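Local coordinates for salt-tolerant glutaminase (Micrococcus luteus, PDB 3IH8), which probably catalyses the hydrolysis of L-glutamine to L-glutamate and ammonium, as a salt-tolerant member of the glutaminase family, at the interface of chains A and B. Numbering follows the deposited sequence. Chains: chain A/B, Salt-tolerant glutaminase.

Contact 1: the interface of chains A and B. Residues chain A 89, 231-232, 235; chain B 247-248, 251-252.
A:Arg232 reaches across to B:Asp252 and forms a long, weak salt bridge. NH2 of A:Arg232 lies 3.5 Å from OD2 of B:Asp252. The planes of the guanidinium and the carboxylate are turned 54° apart, so the two groups do not pair flat. The arginine chain leaves its helix with CG anti to the backbone N and then bends at chi2 and chi3. The bends fold the guanidinium over A:Leu89, whose CD2 sits 3.3 Å above its plane and toward the rim. CD2 of A:Leu89 also touches CB of B:Ala251 at 3.9 Å. CD1, the other branch, points to OD1 of B:Asp252, and the two side chains are nearly perpendicular. A:Leu89 is therefore wedged between the arginine of its own chain and the partner helix.

B:Ala251 fills the middle of the patch. Its CB also meets NE of A:Arg232, while CA of B:Ala251 packs against CB of A:Ser235 at 3.9 Å. The hydroxyl OG of A:Ser235 turns back to the carbonyl O of A:Arg231, one turn earlier, at 2.8 Å. A:Arg231 bends at chi3, and its NH2 comes within 3.7 Å of the carbonyl O of B:Ala251. Its charge may also weakly attract the carboxylate of B:Asp252.

The patch sets helix 227-240 and the loop residue A:Leu89 against helix 246-252 of chain B, within the glutaminase family region of both chains.

Contact 2: the interface of chains A and B. Residues chain A 315, 380-381, 383-384, 386; chain B 334, 415-416.
The backbone carbonyl O of A:Thr383 takes two N-H groups from the guanidinium of B:Arg416. Except for A:Thr315, the residues of this patch fall in the region matched to the STAS family. NH2 of B:Arg416 gives the firmer bond to O of A:Thr383, at 3.1 Å. It is fairly straight, 157° at the hydrogen. NE of B:Arg416 is 3.5 Å from O of A:Thr383, a weak bond. The oxygen lies at the edge of the guanidinium and nearly in its plane. NH2 in turn lies in the carbonyl plane, on a lone pair of the oxygen. B:Arg416 starts with CG between the backbone N and the carbonyl carbon (chi1 51°), and its chain then runs extended from CG to NE. This carries the flat tip out to the end of helix 378-383.

B:Asp415 comes in beside the arginine and meets a mostly backbone surface. CB of B:Asp415 packs on CA of A:Ala381 at 3.8 Å, and its CG lies 3.9 Å from CA of A:Gly384. The carboxylate is thus set between the last turn of the helix and the loop after it, with A:Gly384 and A:Gly386. CG is anti to the carbonyl carbon (chi1 -62°), which points the carboxylate toward this loop. OD1 of B:Asp415 lies 3.3 Å from CA of A:Ala381. OD2 approaches CA of A:Gly384 and the backbone N of A:Gly386, mainly as van der Waals contact. OG of A:Ser380 makes a weak hydrogen bond to O of A:Gly386 within its own chain.

B:Val334 brings its CG2 branch to the carbonyl O of A:Thr383, alongside CA of A:Gly384. The backbone N of B:Val334 binds the O of a water at 3.2 Å. The same water meets the hydroxyl OG1 of A:Thr315, from 3-10 helix 313-316, and so bridges the two chains. The side chains of A:Thr315 and B:Asp415 run antiparallel alongside each other.

Contact 1: the interface of chains A and B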
loop_
_atom_site.group_PDB
_atom_site.type_symbol
_atom_site.label_atom_id
_atom_site.label_comp_id
_atom_site.label_asym_id
_atom_site.label_seq_id
_atom_site.Cartn_x
_atom_site.Cartn_y
_atom_site.Cartn_z
ATOM N N LEU A 89 15.594 -7.036 -6.038
ATOM C CA LEU A 89 14.451 -6.424 -5.366
ATOM C C LEU A 89 14.322 -7.018 -3.969
ATOM O O LEU A 89 13.238 -7.033 -3.381
ATOM C CB LEU A 89 13.169 -6.699 -6.164
ATOM C CG LEU A 89 13.084 -6.161 -7.604
ATOM C CD1 LEU A 89 12.213 -7.091 -8.451
ATOM C CD2 LEU A 89 12.534 -4.725 -7.607
ATOM N N ARG A 231 5.590 3.157 -9.516
ATOM C CA ARG A 231 5.089 2.086 -8.670
ATOM C C ARG A 231 6.250 1.208 -8.184
ATOM O O ARG A 231 6.318 0.846 -7.007
ATOM C CB ARG A 231 4.085 1.248 -9.458
ATOM C CG ARG A 231 3.421 0.153 -8.662
ATOM C CD ARG A 231 2.988 -0.959 -9.600
ATOM N NE ARG A 231 4.142 -1.683 -10.127
ATOM C CZ ARG A 231 4.087 -2.537 -11.141
ATOM N NH1 ARG A 231 2.930 -2.771 -11.745
ATOM N NH2 ARG A 231 5.187 -3.163 -11.542
ATOM N N ARG A 232 7.166 0.874 -9.091
ATOM C CA ARG A 232 8.313 0.044 -8.729
ATOM C C ARG A 232 9.177 0.784 -7.706
ATOM O O ARG A 232 9.632 0.203 -6.725
ATOM C CB ARG A 232 9.131 -0.304 -9.982
ATOM C CG ARG A 232 10.556 -0.747 -9.692
ATOM C CD ARG A 232 10.595 -2.062 -8.922
ATOM N NE ARG A 232 10.342 -3.210 -9.788
ATOM C CZ ARG A 232 11.204 -3.678 -10.686
ATOM N NH1 ARG A 232 12.385 -3.096 -10.839
ATOM N NH2 ARG A 232 10.881 -4.727 -11.441
ATOM N N SER A 235 7.592 0.822 -4.255
ATOM C CA SER A 235 7.607 -0.582 -3.835
ATOM C C SER A 235 8.926 -0.930 -3.138
ATOM O O SER A 235 8.937 -1.519 -2.049
ATOM C CB SER A 235 7.460 -1.503 -5.060
ATOM O OG SER A 235 6.121 -1.560 -5.515
ATOM N N GLY B 247 9.992 -9.083 -1.009
ATOM C CA GLY B 247 10.376 -7.872 -1.719
ATOM C C GLY B 247 9.996 -7.968 -3.188
ATOM O O GLY B 247 9.290 -7.105 -3.717
ATOM N N GLN B 248 10.460 -9.024 -3.847
ATOM C CA GLN B 248 10.152 -9.243 -5.254
ATOM C C GLN B 248 8.640 -9.337 -5.476
ATOM O O GLN B 248 8.116 -8.835 -6.470
ATOM C CB GLN B 248 10.842 -10.525 -5.752
ATOM C CG GLN B 248 10.462 -10.943 -7.173
ATOM C CD GLN B 248 9.126 -11.685 -7.240
ATOM O OE1 GLN B 248 8.354 -11.512 -8.186
ATOM N NE2 GLN B 248 8.858 -12.524 -6.241
ATOM N N ALA B 251 6.936 -5.869 -5.241
ATOM C CA ALA B 251 7.217 -5.120 -6.461
ATOM C C ALA B 251 6.467 -5.608 -7.697
ATOM O O ALA B 251 5.754 -4.839 -8.339
ATOM C CB ALA B 251 8.732 -5.111 -6.738
ATOM N N ASP B 252 6.614 -6.891 -8.005
ATOM C CA ASP B 252 5.999 -7.466 -9.191
ATOM C C ASP B 252 4.526 -7.861 -9.146
ATOM O O ASP B 252 3.901 -7.986 -10.196
ATOM C CB ASP B 252 6.857 -8.646 -9.654
ATOM C CG ASP B 252 8.250 -8.203 -10.096
ATOM O OD1 ASP B 252 9.167 -9.056 -10.089
ATOM O OD2 ASP B 252 8.417 -7.001 -10.452
#

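Contact 2: the interface of chains A and B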
loop_
_atom_site.group_PDB
_atom_site.type_symbol
_atom_site.label_atom_id
_atom_site.label_comp_id
_atom_site.label_asym_id
_atom_site.label_seq_id
_atom_site.Cartn_x
_atom_site.Cartn_y
_atom_site.Cartn_z
ATOM N N THR A 315 -17.904 5.252 -5.163
ATOM C CA THR A 315 -18.075 6.688 -5.320
ATOM C C THR A 315 -17.807 7.103 -6.768
ATOM O O THR A 315 -18.006 8.262 -7.143
ATOM C CB THR A 315 -17.139 7.468 -4.367
ATOM O OG1 THR A 315 -17.391 7.056 -3.021
ATOM C CG2 THR A 315 -17.385 8.971 -4.472
ATOM N N SER A 380 -24.467 0.016 1.572
ATOM C CA SER A 380 -23.562 0.864 0.803
ATOM C C SER A 380 -22.721 1.746 1.717
ATOM O O SER A 380 -21.515 1.548 1.839
ATOM C CB SER A 380 -24.357 1.754 -0.156
ATOM O OG SER A 380 -23.571 2.846 -0.608
ATOM N N ALA A 381 -23.364 2.718 2.358
ATOM C CA ALA A 381 -22.671 3.639 3.254
ATOM C C ALA A 381 -21.789 2.907 4.263
ATOM O O ALA A 381 -20.698 3.371 4.587
ATOM C CB ALA A 381 -23.684 4.520 3.983
ATOM N N THR A 383 -20.130 0.376 3.849
ATOM C CA THR A 383 -18.908 -0.011 3.162
ATOM C C THR A 383 -18.328 1.183 2.403
ATOM O O THR A 383 -17.286 1.724 2.774
ATOM C CB THR A 383 -19.177 -1.137 2.160
ATOM O OG1 THR A 383 -19.679 -2.289 2.854
ATOM C CG2 THR A 383 -17.900 -1.491 1.419
ATOM N N GLY A 384 -19.016 1.583 1.339
ATOM C CA GLY A 384 -18.575 2.709 0.536
ATOM C C GLY A 384 -18.915 2.498 -0.926
ATOM O O GLY A 384 -18.088 2.740 -1.805
ATOM N N GLY A 386 -21.012 4.172 -2.642
ATOM C CA GLY A 386 -21.462 5.396 -3.279
ATOM C C GLY A 386 -22.888 5.333 -3.800
ATOM O O GLY A 386 -23.813 4.980 -3.065
ATOM N N VAL B 334 -15.739 7.969 1.281
ATOM C CA VAL B 334 -15.149 7.534 2.542
ATOM C C VAL B 334 -14.088 8.565 2.906
ATOM O O VAL B 334 -13.005 8.587 2.318
ATOM C CB VAL B 334 -14.507 6.137 2.395
ATOM C CG1 VAL B 334 -13.707 5.784 3.652
ATOM C CG2 VAL B 334 -15.597 5.101 2.141
ATOM N N ASP B 415 -20.388 8.488 2.996
ATOM C CA ASP B 415 -20.630 7.157 3.541
ATOM C C ASP B 415 -20.206 7.035 4.998
ATOM O O ASP B 415 -20.944 6.500 5.829
ATOM C CB ASP B 415 -19.882 6.107 2.722
ATOM C CG ASP B 415 -20.348 6.046 1.277
ATOM O OD1 ASP B 415 -21.537 5.745 1.050
ATOM O OD2 ASP B 415 -19.528 6.293 0.368
ATOM N N ARG B 416 -19.002 7.511 5.296
ATOM C CA ARG B 416 -18.473 7.474 6.655
ATOM C C ARG B 416 -17.192 8.277 6.761
ATOM O O ARG B 416 -16.542 8.560 5.759
ATOM C CB ARG B 416 -18.196 6.043 7.087
ATOM C CG ARG B 416 -17.381 5.272 6.104
ATOM C CD ARG B 416 -16.687 4.124 6.795
ATOM N NE ARG B 416 -16.460 3.015 5.880
ATOM C CZ ARG B 416 -15.473 2.136 6.006
ATOM N NH1 ARG B 416 -14.614 2.240 7.009
ATOM N NH2 ARG B 416 -15.348 1.148 5.126
HETATM O O HOH W 1 -14.641 6.579 -1.441
#

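Contact 1 and contact 2 belong to the same two-fold interface, with their C-alpha centres about 31 Å apart. They share no residue or secondary-structure element. Contact 1 joins the glutaminase regions of the two chains through helices 227-240 and 246-252. Most of contact 2 falls in the STAS-matched region of both chains, where helix 378-383 meets strand 414-417. Each has a twin with the chains exchanged, so the pair is held at several separated places. The protein is a homotetramer, and the deposited assembly holds two chains, so this dimer may be part of it.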